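Local structure of glutathione S-transferase (Bombyx mori, 3AY8) at residues Y164-V173 and A196-G207; K131-S139 and W175-I183. The protein probably catalyses the conjugation of glutathione to electrophilic compounds, working as a homodimer with the glutathione transferase fold. All coordinates share one frame; numbering follows the deposited sequence.

Interaction 1 (Y164-V173 and A196-G207); sequences YASMSSILAV and APENEDGARTFG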
ATOM      1  N   TYR A 164      11.442   1.772   8.162  1.00 22.72           N
ATOM      2  CA  TYR A 164      11.951   2.096   9.494  1.00 23.03           C
ATOM      3  C   TYR A 164      10.846   2.665  10.412  1.00 22.85           C
ATOM      4  O   TYR A 164      10.730   2.262  11.579  1.00 22.59           O
ATOM      5  CB  TYR A 164      13.179   3.016   9.397  1.00 23.32           C
ATOM      6  CG  TYR A 164      13.692   3.561  10.712  1.00 25.21           C
ATOM      7  CD1 TYR A 164      13.849   2.726  11.829  1.00 24.43           C
ATOM      8  CD2 TYR A 164      14.058   4.910  10.830  1.00 25.85           C
ATOM      9  CE1 TYR A 164      14.317   3.221  13.038  1.00 26.40           C
ATOM     10  CE2 TYR A 164      14.549   5.419  12.032  1.00 26.89           C
ATOM     11  CZ  TYR A 164      14.665   4.563  13.138  1.00 27.79           C
ATOM     12  OH  TYR A 164      15.152   5.037  14.331  1.00 29.04           O
ATOM     13  N   ALA A 165      10.017   3.566   9.888  1.00 22.62           N
ATOM     14  CA  ALA A 165       8.905   4.113  10.675  1.00 22.61           C
ATOM     15  C   ALA A 165       7.958   3.004  11.137  1.00 22.73           C
ATOM     16  O   ALA A 165       7.503   2.989  12.295  1.00 22.40           O
ATOM     17  CB  ALA A 165       8.144   5.187   9.880  1.00 22.25           C
ATOM     18  N   SER A 166       7.677   2.064  10.234  1.00 22.49           N
ATOM     19  CA  SER A 166       6.838   0.914  10.564  1.00 22.47           C
ATOM     20  C   SER A 166       7.498   0.002  11.615  1.00 22.62           C
ATOM     21  O   SER A 166       6.904  -0.277  12.672  1.00 21.70           O
ATOM     22  CB  SER A 166       6.519   0.120   9.295  1.00 22.58           C
ATOM     23  OG  SER A 166       5.647   0.847   8.437  1.00 22.46           O
ATOM     24  N   MET A 167       8.716  -0.453  11.317  1.00 22.40           N
ATOM     25  CA  MET A 167       9.455  -1.379  12.192  1.00 23.40           C
ATOM     26  C   MET A 167       9.718  -0.805  13.587  1.00 22.85           C
ATOM     27  O   MET A 167       9.601  -1.509  14.581  1.00 23.37           O
ATOM     28  CB  MET A 167      10.793  -1.792  11.552  1.00 23.02           C
ATOM     29  CG  MET A 167      10.667  -2.830  10.463  1.00 25.50           C
ATOM     30  SD  MET A 167       9.755  -4.299  10.978  1.00 26.28           S
ATOM     31  CE  MET A 167      10.649  -4.862  12.445  1.00 23.56           C
ATOM     32  N   SER A 168      10.068   0.472  13.660  1.00 23.22           N
ATOM     33  CA  SER A 168      10.294   1.114  14.966  1.00 23.32           C
ATOM     34  C   SER A 168       9.020   1.110  15.822  1.00 23.87           C
ATOM     35  O   SER A 168       9.092   1.003  17.052  1.00 24.47           O
ATOM     36  CB  SER A 168      10.869   2.527  14.795  1.00 23.53           C
ATOM     37  OG  SER A 168       9.971   3.382  14.107  1.00 21.30           O
ATOM     38  N   SER A 169       7.862   1.188  15.167  1.00 24.03           N
ATOM     39  CA  SER A 169       6.566   1.127  15.838  1.00 24.65           C
ATOM     40  C   SER A 169       6.330  -0.206  16.571  1.00 24.94           C
ATOM     41  O   SER A 169       6.015  -0.212  17.767  1.00 24.94           O
ATOM     42  CB  SER A 169       5.444   1.371  14.827  1.00 25.17           C
ATOM     43  OG  SER A 169       5.674   2.575  14.113  1.00 26.41           O
ATOM     44  N   ILE A 170       6.494  -1.334  15.866  1.00 24.31           N
ATOM     45  CA  ILE A 170       6.258  -2.630  16.490  1.00 23.83           C
ATOM     46  C   ILE A 170       7.393  -2.977  17.473  1.00 24.28           C
ATOM     47  O   ILE A 170       7.138  -3.559  18.529  1.00 23.95           O
ATOM     48  CB  ILE A 170       5.998  -3.764  15.447  1.00 23.54           C
ATOM     49  CG1 ILE A 170       5.303  -4.976  16.100  1.00 23.14           C
ATOM     50  CG2 ILE A 170       7.297  -4.163  14.706  1.00 22.44           C
ATOM     51  CD1 ILE A 170       3.875  -4.705  16.668  1.00 22.80           C
ATOM     52  N   LEU A 171       8.629  -2.603  17.134  1.00 24.44           N
ATOM     53  CA  LEU A 171       9.755  -2.837  18.030  1.00 25.59           C
ATOM     54  C   LEU A 171       9.573  -2.103  19.370  1.00 26.15           C
ATOM     55  O   LEU A 171       9.989  -2.617  20.405  1.00 27.07           O
ATOM     56  CB  LEU A 171      11.103  -2.474  17.377  1.00 25.28           C
ATOM     57  CG  LEU A 171      11.597  -3.393  16.251  1.00 25.44           C
ATOM     58  CD1 LEU A 171      12.877  -2.855  15.595  1.00 24.14           C
ATOM     59  CD2 LEU A 171      11.800  -4.835  16.738  1.00 24.82           C
ATOM     60  N   ALA A 172       8.941  -0.928  19.351  1.00 26.43           N
ATOM     61  CA  ALA A 172       8.683  -0.180  20.591  1.00 27.08           C
ATOM     62  C   ALA A 172       7.558  -0.803  21.423  1.00 27.63           C
ATOM     63  O   ALA A 172       7.526  -0.641  22.646  1.00 27.44           O
ATOM     64  CB  ALA A 172       8.393   1.286  20.303  1.00 26.46           C
ATOM     65  N   VAL A 173       6.636  -1.497  20.753  1.00 28.25           N
ATOM     66  CA  VAL A 173       5.638  -2.321  21.436  1.00 29.18           C
ATOM     67  C   VAL A 173       6.349  -3.500  22.116  1.00 30.40           C
ATOM     68  O   VAL A 173       5.973  -3.916  23.206  1.00 30.99           O
ATOM     69  CB  VAL A 173       4.532  -2.839  20.466  1.00 29.00           C
ATOM     70  CG1 VAL A 173       3.561  -3.774  21.187  1.00 29.79           C
ATOM     71  CG2 VAL A 173       3.745  -1.672  19.864  1.00 27.56           C
ATOM     72  N   ALA A 196      16.291  10.203  12.942  1.00 28.87           N
ATOM     73  CA  ALA A 196      16.012   8.959  13.604  1.00 28.08           C
ATOM     74  C   ALA A 196      15.572   9.076  15.068  1.00 28.24           C
ATOM     75  O   ALA A 196      14.652   8.422  15.415  1.00 28.21           O
ATOM     76  CB  ALA A 196      17.135   8.065  13.483  1.00 27.66           C
ATOM     77  N   PRO A 197      16.192   9.923  15.895  1.00 28.27           N
ATOM     78  CA  PRO A 197      15.764  10.105  17.281  1.00 28.45           C
ATOM     79  C   PRO A 197      14.389  10.659  17.387  1.00 27.93           C
ATOM     80  O   PRO A 197      13.674  10.264  18.241  1.00 27.63           O
ATOM     81  CB  PRO A 197      16.742  11.141  17.847  1.00 20.00           C
ATOM     82  CG  PRO A 197      17.880  10.986  17.106  1.00 20.00           C
ATOM     83  CD  PRO A 197      17.531  10.465  15.710  1.00 20.00           C
ATOM     84  N   GLU A 198      14.072  11.583  16.509  1.00 27.80           N
ATOM     85  CA  GLU A 198      12.779  12.172  16.452  1.00 27.71           C
ATOM     86  C   GLU A 198      11.784  11.061  16.144  1.00 27.60           C
ATOM     87  O   GLU A 198      10.755  10.982  16.742  1.00 27.76           O
ATOM     88  CB  GLU A 198      12.770  13.282  15.399  1.00 28.08           C
ATOM     89  CG  GLU A 198      11.477  13.953  15.086  1.00 28.69           C
ATOM     90  CD  GLU A 198      11.620  15.030  14.012  1.00 28.65           C
ATOM     91  OE1 GLU A 198      12.190  14.776  12.972  1.00 27.66           O
ATOM     92  OE2 GLU A 198      11.150  16.129  14.223  1.00 27.95           O
ATOM     93  N   ASN A 199      12.137  10.173  15.239  1.00 27.14           N
ATOM     94  CA  ASN A 199      11.273   9.015  14.981  1.00 26.54           C
ATOM     95  C   ASN A 199      11.154   8.088  16.184  1.00 26.44           C
ATOM     96  O   ASN A 199      10.054   7.658  16.544  1.00 26.13           O
ATOM     97  CB  ASN A 199      11.766   8.215  13.782  1.00 26.54           C
ATOM     98  CG  ASN A 199      11.010   6.913  13.628  1.00 25.29           C
ATOM     99  OD1 ASN A 199       9.850   6.907  13.252  1.00 23.53           O
ATOM    100  ND2 ASN A 199      11.647   5.814  13.996  1.00 26.01           N
ATOM    101  N   GLU A 200      12.293   7.781  16.800  1.00 27.00           N
ATOM    102  CA  GLU A 200      12.328   6.880  17.962  1.00 27.58           C
ATOM    103  C   GLU A 200      11.468   7.377  19.119  1.00 27.38           C
ATOM    104  O   GLU A 200      10.821   6.580  19.820  1.00 26.87           O
ATOM    105  CB  GLU A 200      13.776   6.668  18.424  1.00 28.34           C
ATOM    106  CG  GLU A 200      14.627   5.841  17.460  1.00 31.34           C
ATOM    107  CD  GLU A 200      14.188   4.377  17.388  1.00 34.47           C
ATOM    108  OE1 GLU A 200      13.590   3.889  18.366  1.00 37.48           O
ATOM    109  OE2 GLU A 200      14.438   3.713  16.360  1.00 34.66           O
ATOM    110  N   ASP A 201      11.436   8.697  19.317  1.00 27.41           N
ATOM    111  CA  ASP A 201      10.624   9.282  20.395  1.00 27.34           C
ATOM    112  C   ASP A 201       9.133   9.077  20.149  1.00 27.39           C
ATOM    113  O   ASP A 201       8.390   8.721  21.072  1.00 27.75           O
ATOM    114  CB  ASP A 201      10.936  10.777  20.575  1.00 27.64           C
ATOM    115  CG  ASP A 201      12.264  11.012  21.266  1.00 29.46           C
ATOM    116  OD1 ASP A 201      12.595  10.247  22.197  1.00 29.10           O
ATOM    117  OD2 ASP A 201      12.990  11.949  20.877  1.00 30.34           O
ATOM    118  N   GLY A 202       8.687   9.314  18.912  1.00 27.04           N
ATOM    119  CA  GLY A 202       7.278   9.084  18.557  1.00 26.75           C
ATOM    120  C   GLY A 202       6.898   7.605  18.614  1.00 26.79           C
ATOM    121  O   GLY A 202       5.801   7.249  19.067  1.00 26.37           O
ATOM    122  N   ALA A 203       7.797   6.749  18.131  1.00 26.90           N
ATOM    123  CA  ALA A 203       7.600   5.294  18.196  1.00 27.84           C
ATOM    124  C   ALA A 203       7.447   4.824  19.647  1.00 28.39           C
ATOM    125  O   ALA A 203       6.582   4.012  19.949  1.00 28.27           O
ATOM    126  CB  ALA A 203       8.761   4.556  17.498  1.00 27.69           C
ATOM    127  N   ARG A 204       8.275   5.366  20.541  1.00 29.48           N
ATOM    128  CA  ARG A 204       8.188   5.044  21.964  1.00 30.68           C
ATOM    129  C   ARG A 204       6.851   5.458  22.564  1.00 30.53           C
ATOM    130  O   ARG A 204       6.296   4.727  23.372  1.00 30.80           O
ATOM    131  CB  ARG A 204       9.350   5.653  22.751  1.00 31.16           C
ATOM    132  CG  ARG A 204       9.569   4.989  24.134  1.00 35.60           C
ATOM    133  CD  ARG A 204      11.022   5.117  24.600  1.00 41.10           C
ATOM    134  NE  ARG A 204      11.486   6.487  24.430  1.00 44.40           N
ATOM    135  CZ  ARG A 204      12.412   6.881  23.561  1.00 45.37           C
ATOM    136  NH1 ARG A 204      12.717   8.163  23.493  1.00 46.58           N
ATOM    137  NH2 ARG A 204      13.040   6.009  22.780  1.00 46.65           N
ATOM    138  N   THR A 205       6.321   6.613  22.158  1.00 30.85           N
ATOM    139  CA  THR A 205       4.991   7.026  22.613  1.00 30.96           C
ATOM    140  C   THR A 205       3.940   6.029  22.105  1.00 30.46           C
ATOM    141  O   THR A 205       3.070   5.623  22.862  1.00 30.10           O
ATOM    142  CB  THR A 205       4.626   8.455  22.144  1.00 31.13           C
ATOM    143  OG1 THR A 205       5.671   9.357  22.490  1.00 32.31           O
ATOM    144  CG2 THR A 205       3.355   8.935  22.804  1.00 31.96           C
ATOM    145  N   PHE A 206       4.036   5.641  20.830  1.00 30.13           N
ATOM    146  CA  PHE A 206       3.140   4.622  20.245  1.00 29.96           C
ATOM    147  C   PHE A 206       3.257   3.328  21.053  1.00 30.03           C
ATOM    148  O   PHE A 206       2.247   2.778  21.508  1.00 30.19           O
ATOM    149  CB  PHE A 206       3.481   4.367  18.762  1.00 29.41           C
ATOM    150  CG  PHE A 206       2.717   3.216  18.132  1.00 30.09           C
ATOM    151  CD1 PHE A 206       1.433   3.414  17.607  1.00 30.81           C
ATOM    152  CD2 PHE A 206       3.292   1.940  18.041  1.00 28.30           C
ATOM    153  CE1 PHE A 206       0.724   2.348  17.002  1.00 31.74           C
ATOM    154  CE2 PHE A 206       2.600   0.872  17.451  1.00 28.29           C
ATOM    155  CZ  PHE A 206       1.314   1.070  16.935  1.00 29.93           C
ATOM    156  N   GLY A 207       4.492   2.865  21.234  1.00 30.52           N
ATOM    157  CA  GLY A 207       4.771   1.632  21.971  1.00 31.72           C
ATOM    158  C   GLY A 207       4.195   1.640  23.377  1.00 32.48           C
ATOM    159  O   GLY A 207       3.544   0.682  23.784  1.00 32.43           O
TER
HETATM  160  O   HOH W   1      11.488   1.454  18.278  1.00 24.66           O

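Interaction 2 (K131-S139 and W175-I183); sequences KDDLNSTLS and WDISSFPNI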
ATOM      1  N   LYS A 131       0.156 -12.541  15.166  1.00 28.05           N
ATOM      2  CA  LYS A 131       1.593 -12.605  15.420  1.00 28.53           C
ATOM      3  C   LYS A 131       2.272 -13.378  14.298  1.00 28.09           C
ATOM      4  O   LYS A 131       3.273 -12.925  13.746  1.00 28.44           O
ATOM      5  CB  LYS A 131       1.856 -13.283  16.771  1.00 28.75           C
ATOM      6  CG  LYS A 131       3.321 -13.442  17.153  1.00 30.87           C
ATOM      7  CD  LYS A 131       3.475 -14.093  18.535  1.00 33.52           C
ATOM      8  CE  LYS A 131       4.944 -14.191  18.923  1.00 36.54           C
ATOM      9  NZ  LYS A 131       5.113 -14.741  20.307  1.00 37.44           N
ATOM     10  N   ASP A 132       1.723 -14.545  13.967  1.00 27.46           N
ATOM     11  CA  ASP A 132       2.257 -15.361  12.878  1.00 27.69           C
ATOM     12  C   ASP A 132       2.217 -14.621  11.543  1.00 27.10           C
ATOM     13  O   ASP A 132       3.145 -14.724  10.743  1.00 27.06           O
ATOM     14  CB  ASP A 132       1.456 -16.654  12.742  1.00 27.69           C
ATOM     15  CG  ASP A 132       1.601 -17.564  13.939  1.00 29.27           C
ATOM     16  OD1 ASP A 132       2.433 -17.288  14.835  1.00 31.44           O
ATOM     17  OD2 ASP A 132       0.859 -18.562  13.992  1.00 31.62           O
ATOM     18  N   ASP A 133       1.123 -13.903  11.306  1.00 26.49           N
ATOM     19  CA  ASP A 133       0.932 -13.156  10.062  1.00 26.59           C
ATOM     20  C   ASP A 133       2.020 -12.092   9.920  1.00 26.47           C
ATOM     21  O   ASP A 133       2.672 -12.009   8.880  1.00 26.50           O
ATOM     22  CB  ASP A 133      -0.463 -12.524  10.039  1.00 26.80           C
ATOM     23  CG  ASP A 133      -0.944 -12.193   8.624  1.00 28.62           C
ATOM     24  OD1 ASP A 133      -0.345 -12.677   7.630  1.00 29.13           O
ATOM     25  OD2 ASP A 133      -1.921 -11.423   8.515  1.00 29.21           O
ATOM     26  N   LEU A 134       2.236 -11.310  10.978  1.00 25.55           N
ATOM     27  CA  LEU A 134       3.286 -10.308  10.967  1.00 25.97           C
ATOM     28  C   LEU A 134       4.675 -10.944  10.800  1.00 25.67           C
ATOM     29  O   LEU A 134       5.479 -10.465  10.021  1.00 25.51           O
ATOM     30  CB  LEU A 134       3.250  -9.423  12.228  1.00 25.33           C
ATOM     31  CG  LEU A 134       4.376  -8.376  12.337  1.00 25.89           C
ATOM     32  CD1 LEU A 134       4.450  -7.430  11.116  1.00 26.65           C
ATOM     33  CD2 LEU A 134       4.273  -7.569  13.638  1.00 25.43           C
ATOM     34  N   ASN A 135       4.940 -12.017  11.539  1.00 26.09           N
ATOM     35  CA  ASN A 135       6.229 -12.706  11.448  1.00 26.15           C
ATOM     36  C   ASN A 135       6.547 -13.234  10.046  1.00 26.38           C
ATOM     37  O   ASN A 135       7.694 -13.192   9.616  1.00 26.13           O
ATOM     38  CB  ASN A 135       6.335 -13.799  12.530  1.00 25.98           C
ATOM     39  CG  ASN A 135       6.773 -13.240  13.887  1.00 26.21           C
ATOM     40  OD1 ASN A 135       6.486 -13.818  14.946  1.00 28.46           O
ATOM     41  ND2 ASN A 135       7.474 -12.123  13.864  1.00 23.67           N
ATOM     42  N   SER A 136       5.523 -13.673   9.308  1.00 26.70           N
ATOM     43  CA  SER A 136       5.708 -14.067   7.916  1.00 27.41           C
ATOM     44  C   SER A 136       6.159 -12.884   7.028  1.00 27.60           C
ATOM     45  O   SER A 136       7.009 -13.038   6.124  1.00 27.62           O
ATOM     46  CB  SER A 136       4.410 -14.685   7.377  1.00 28.02           C
ATOM     47  OG  SER A 136       4.458 -14.766   5.963  1.00 32.58           O
ATOM     48  N   THR A 137       5.592 -11.707   7.295  1.00 26.64           N
ATOM     49  CA  THR A 137       5.990 -10.486   6.590  1.00 25.97           C
ATOM     50  C   THR A 137       7.382 -10.040   7.021  1.00 25.81           C
ATOM     51  O   THR A 137       8.193  -9.635   6.185  1.00 24.97           O
ATOM     52  CB  THR A 137       4.928  -9.379   6.755  1.00 26.05           C
ATOM     53  OG1 THR A 137       3.796  -9.745   5.960  1.00 25.90           O
ATOM     54  CG2 THR A 137       5.457  -8.008   6.265  1.00 24.78           C
ATOM     55  N   LEU A 138       7.687 -10.171   8.318  1.00 25.58           N
ATOM     56  CA  LEU A 138       9.058  -9.884   8.773  1.00 25.39           C
ATOM     57  C   LEU A 138      10.102 -10.776   8.108  1.00 25.51           C
ATOM     58  O   LEU A 138      11.219 -10.340   7.820  1.00 24.77           O
ATOM     59  CB  LEU A 138       9.173  -9.976  10.303  1.00 24.86           C
ATOM     60  CG  LEU A 138       8.332  -8.966  11.106  1.00 24.66           C
ATOM     61  CD1 LEU A 138       8.669  -9.051  12.593  1.00 23.50           C
ATOM     62  CD2 LEU A 138       8.519  -7.534  10.567  1.00 21.74           C
ATOM     63  N   SER A 139       9.743 -12.039   7.885  1.00 25.99           N
ATOM     64  CA  SER A 139      10.662 -12.983   7.261  1.00 26.34           C
ATOM     65  C   SER A 139      11.046 -12.551   5.845  1.00 25.87           C
ATOM     66  O   SER A 139      12.197 -12.668   5.448  1.00 25.03           O
ATOM     67  CB  SER A 139      10.063 -14.395   7.258  1.00 26.41           C
ATOM     68  OG  SER A 139      10.966 -15.289   6.638  1.00 27.95           O
ATOM     69  N   TRP A 175       8.783  -6.615  20.149  1.00 31.83           N
ATOM     70  CA  TRP A 175       8.668  -7.734  19.234  1.00 31.21           C
ATOM     71  C   TRP A 175      10.007  -8.451  19.240  1.00 31.49           C
ATOM     72  O   TRP A 175      11.057  -7.806  19.266  1.00 32.08           O
ATOM     73  CB  TRP A 175       8.305  -7.273  17.824  1.00 29.91           C
ATOM     74  CG  TRP A 175       7.589  -8.333  17.049  1.00 28.62           C
ATOM     75  CD1 TRP A 175       8.131  -9.187  16.136  1.00 27.75           C
ATOM     76  CD2 TRP A 175       6.194  -8.667  17.136  1.00 26.44           C
ATOM     77  NE1 TRP A 175       7.160 -10.031  15.641  1.00 26.95           N
ATOM     78  CE2 TRP A 175       5.963  -9.734  16.239  1.00 26.87           C
ATOM     79  CE3 TRP A 175       5.119  -8.162  17.880  1.00 25.04           C
ATOM     80  CZ2 TRP A 175       4.691 -10.311  16.062  1.00 25.40           C
ATOM     81  CZ3 TRP A 175       3.857  -8.735  17.714  1.00 25.24           C
ATOM     82  CH2 TRP A 175       3.654  -9.798  16.807  1.00 23.99           C
ATOM     83  N   ASP A 176       9.945  -9.777  19.240  1.00 31.35           N
ATOM     84  CA  ASP A 176      11.122 -10.643  19.186  1.00 31.88           C
ATOM     85  C   ASP A 176      11.484 -10.848  17.711  1.00 31.07           C
ATOM     86  O   ASP A 176      10.782 -11.545  16.985  1.00 31.66           O
ATOM     87  CB  ASP A 176      10.800 -11.980  19.907  1.00 32.23           C
ATOM     88  CG  ASP A 176      11.880 -13.062  19.717  1.00 35.08           C
ATOM     89  OD1 ASP A 176      13.021 -12.737  19.313  1.00 35.17           O
ATOM     90  OD2 ASP A 176      11.561 -14.261  19.979  1.00 37.09           O
ATOM     91  N   ILE A 177      12.575 -10.218  17.280  1.00 30.34           N
ATOM     92  CA  ILE A 177      13.102 -10.376  15.920  1.00 29.57           C
ATOM     93  C   ILE A 177      14.445 -11.156  15.902  1.00 29.92           C
ATOM     94  O   ILE A 177      15.209 -11.073  14.940  1.00 28.81           O
ATOM     95  CB  ILE A 177      13.241  -8.996  15.176  1.00 29.38           C
ATOM     96  CG1 ILE A 177      14.219  -8.061  15.903  1.00 29.10           C
ATOM     97  CG2 ILE A 177      11.859  -8.324  14.974  1.00 28.65           C
ATOM     98  CD1 ILE A 177      14.717  -6.913  15.048  1.00 28.88           C
ATOM     99  N   SER A 178      14.715 -11.926  16.962  1.00 30.10           N
ATOM    100  CA  SER A 178      15.940 -12.747  17.033  1.00 30.39           C
ATOM    101  C   SER A 178      16.060 -13.690  15.831  1.00 30.37           C
ATOM    102  O   SER A 178      17.167 -14.011  15.400  1.00 31.07           O
ATOM    103  CB  SER A 178      16.000 -13.542  18.345  1.00 30.93           C
ATOM    104  OG  SER A 178      14.924 -14.468  18.434  1.00 30.07           O
ATOM    105  N   SER A 179      14.922 -14.108  15.282  1.00 30.10           N
ATOM    106  CA  SER A 179      14.892 -14.951  14.089  0.60 29.79           C
ATOM    107  C   SER A 179      15.300 -14.197  12.813  1.00 29.85           C
ATOM    108  O   SER A 179      15.465 -14.803  11.753  1.00 29.88           O
ATOM    109  CB  SER A 179      13.499 -15.551  13.901  0.60 30.05           C
ATOM    110  OG  SER A 179      13.186 -16.505  14.905  0.60 29.14           O
ATOM    111  N   PHE A 180      15.460 -12.875  12.906  1.00 29.71           N
ATOM    112  CA  PHE A 180      15.754 -12.071  11.721  1.00 29.61           C
ATOM    113  C   PHE A 180      17.006 -11.214  11.866  1.00 30.12           C
ATOM    114  O   PHE A 180      16.909  -9.997  12.066  1.00 30.01           O
ATOM    115  CB  PHE A 180      14.534 -11.222  11.329  1.00 29.87           C
ATOM    116  CG  PHE A 180      13.231 -11.969  11.386  1.00 29.38           C
ATOM    117  CD1 PHE A 180      12.996 -13.062  10.550  1.00 29.41           C
ATOM    118  CD2 PHE A 180      12.229 -11.574  12.272  1.00 28.87           C
ATOM    119  CE1 PHE A 180      11.786 -13.754  10.604  1.00 29.05           C
ATOM    120  CE2 PHE A 180      11.018 -12.252  12.333  1.00 28.02           C
ATOM    121  CZ  PHE A 180      10.794 -13.349  11.499  1.00 29.42           C
ATOM    122  N   PRO A 181      18.199 -11.843  11.753  1.00 30.42           N
ATOM    123  CA  PRO A 181      19.445 -11.105  11.975  1.00 30.45           C
ATOM    124  C   PRO A 181      19.658  -9.937  11.002  1.00 29.84           C
ATOM    125  O   PRO A 181      20.305  -8.957  11.370  1.00 29.48           O
ATOM    126  CB  PRO A 181      20.552 -12.177  11.804  1.00 30.46           C
ATOM    127  CG  PRO A 181      19.898 -13.341  11.133  1.00 31.65           C
ATOM    128  CD  PRO A 181      18.438 -13.284  11.517  1.00 30.66           C
ATOM    129  N   ASN A 182      19.129 -10.036   9.782  1.00 29.50           N
ATOM    130  CA  ASN A 182      19.281  -8.942   8.796  1.00 29.49           C
ATOM    131  C   ASN A 182      18.506  -7.674   9.162  1.00 28.71           C
ATOM    132  O   ASN A 182      18.998  -6.569   8.949  1.00 28.59           O
ATOM    133  CB  ASN A 182      18.947  -9.409   7.371  1.00 29.08           C
ATOM    134  CG  ASN A 182      19.848 -10.559   6.905  1.00 30.72           C
ATOM    135  OD1 ASN A 182      21.037 -10.604   7.228  1.00 31.02           O
ATOM    136  ND2 ASN A 182      19.280 -11.481   6.148  1.00 30.14           N
ATOM    137  N   ILE A 183      17.303  -7.846   9.713  1.00 28.60           N
ATOM    138  CA  ILE A 183      16.538  -6.730  10.290  1.00 28.57           C
ATOM    139  C   ILE A 183      17.283  -6.130  11.490  1.00 29.27           C
ATOM    140  O   ILE A 183      17.349  -4.906  11.639  1.00 28.99           O
ATOM    141  CB  ILE A 183      15.087  -7.134  10.722  1.00 28.16           C
ATOM    142  CG1 ILE A 183      14.304  -7.738   9.536  1.00 26.75           C
ATOM    143  CG2 ILE A 183      14.329  -5.903  11.292  1.00 27.83           C
ATOM    144  CD1 ILE A 183      12.883  -8.198   9.871  1.00 22.93           C
TER

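Interaction 1 (Y164-V173 and A196-G207)
Y164 and N199 both set CG anti to their backbone N (chi1 173° and 172°), and these torsions carry the phenol and the amide past each other in opposite directions between two helices. N199 ND2 rides over one face of the Y164 ring, toward its rim, and makes a nearly straight hydrogen bond of 3.0 Å to S168 OG, which lies close to the amide plane. E200 arrives from another side: its chain, bent at chi2, brings OE2 to the ring's edge, where Y164 OH donates to the anti lone pair of OE2 over 2.5 Å. An alanine in place of Y164 would probably leave the N199 amide without its aromatic cover and E200 OE2 without its phenol donor. The other carboxylate oxygen shares a water with the backbone, the water donating to both E200 OE1 and S168 O. Farther along, small residues meet: A172 CB is 3.3 Å from A203 O, and A203 CB is 3.6 Å from S168 O. The helices come together here, with CA atoms 4.1 Å apart at V173 and G207, and G207, having no side chain, brings its CA to 3.6 Å from A172 O. F206 turns its edge to S169 O, while its CE2 meets V173 CG2 at 3.7 Å. R16 of helix 13-25 reaches S169 OG, A165 O and N199 OD1. The segment axes approach to 7.6 Å and cross at -45°, a close helix pair within the all-helical C-terminal domain of the glutathione transferase fold, on the side facing the thioredoxin-like domain.

Interaction 2 (K131-S139 and W175-I183)
Helix segment 131-139 lies alongside a chain that runs from W175 through a type I turn, I177 to F180, into the helix begun by P181, with CA atoms nearing to 6.8 Å at S139 and F180. Two aromatic side chains supply most of the surface that 175-183 buries. W175 sets CG anti to its backbone N (chi1 -154°) and lays its indole against the helix, where L134 CD2 stands over one face in a CH-pi contact, 3.8 Å from the centroid of the six-membered ring of W175. The K131 chain crosses the benzo end obliquely, its CG 3.6 Å from W175 CZ2, and L138 CD1 meets the pyrrole end, 3.6 Å from W175 CD1. F180, at the N-cap position, has the backbone carbonyl carbon of L138 over one face of its ring. L138 CB also touches F180 CE2 at 3.6 Å, and S139 CA lies the same distance from F180 CE1. Beyond the phenyl ring, I183 CD1 comes to 3.4 Å from L138 O. The turn has its own brace: D176 OD1 accepts from S178 N in an Asx turn and from S178 OG on its syn lone pair, while F180 N bonds to I177 O. Farther along helix 128-147, N142 OD1 accepts from N182 N and E146 OE1 from N182 ND2. Against 131-139 itself the contact is largely carbon, a fit of aromatic rings and aliphatic branches that probably rests more on shape than on charge.

Overall arrangement
Both contacts belong to the helical C-terminal domain, and helix 158-173 joins them: one side of it packs on 196-207 in interaction 1, while I170, M167 and L171 reach interaction 2. There I170 CG1 lies 3.7 Å from W175 CE3, M167 SD 3.5 Å from L138 CD2, and L171 CD2 3.9 Å from I177 CG2. The segments alternate along the chain, and the centres of the two contacts are about 16 Å apart. Interaction 1 is the deeper, about 9 Å from the chain centre against about 17 Å for interaction 2, and it meets the N-terminal thioredoxin-like domain through R16, L20 and R23 of helix 13-25. Neither contact touches the other subunit of the homodimer.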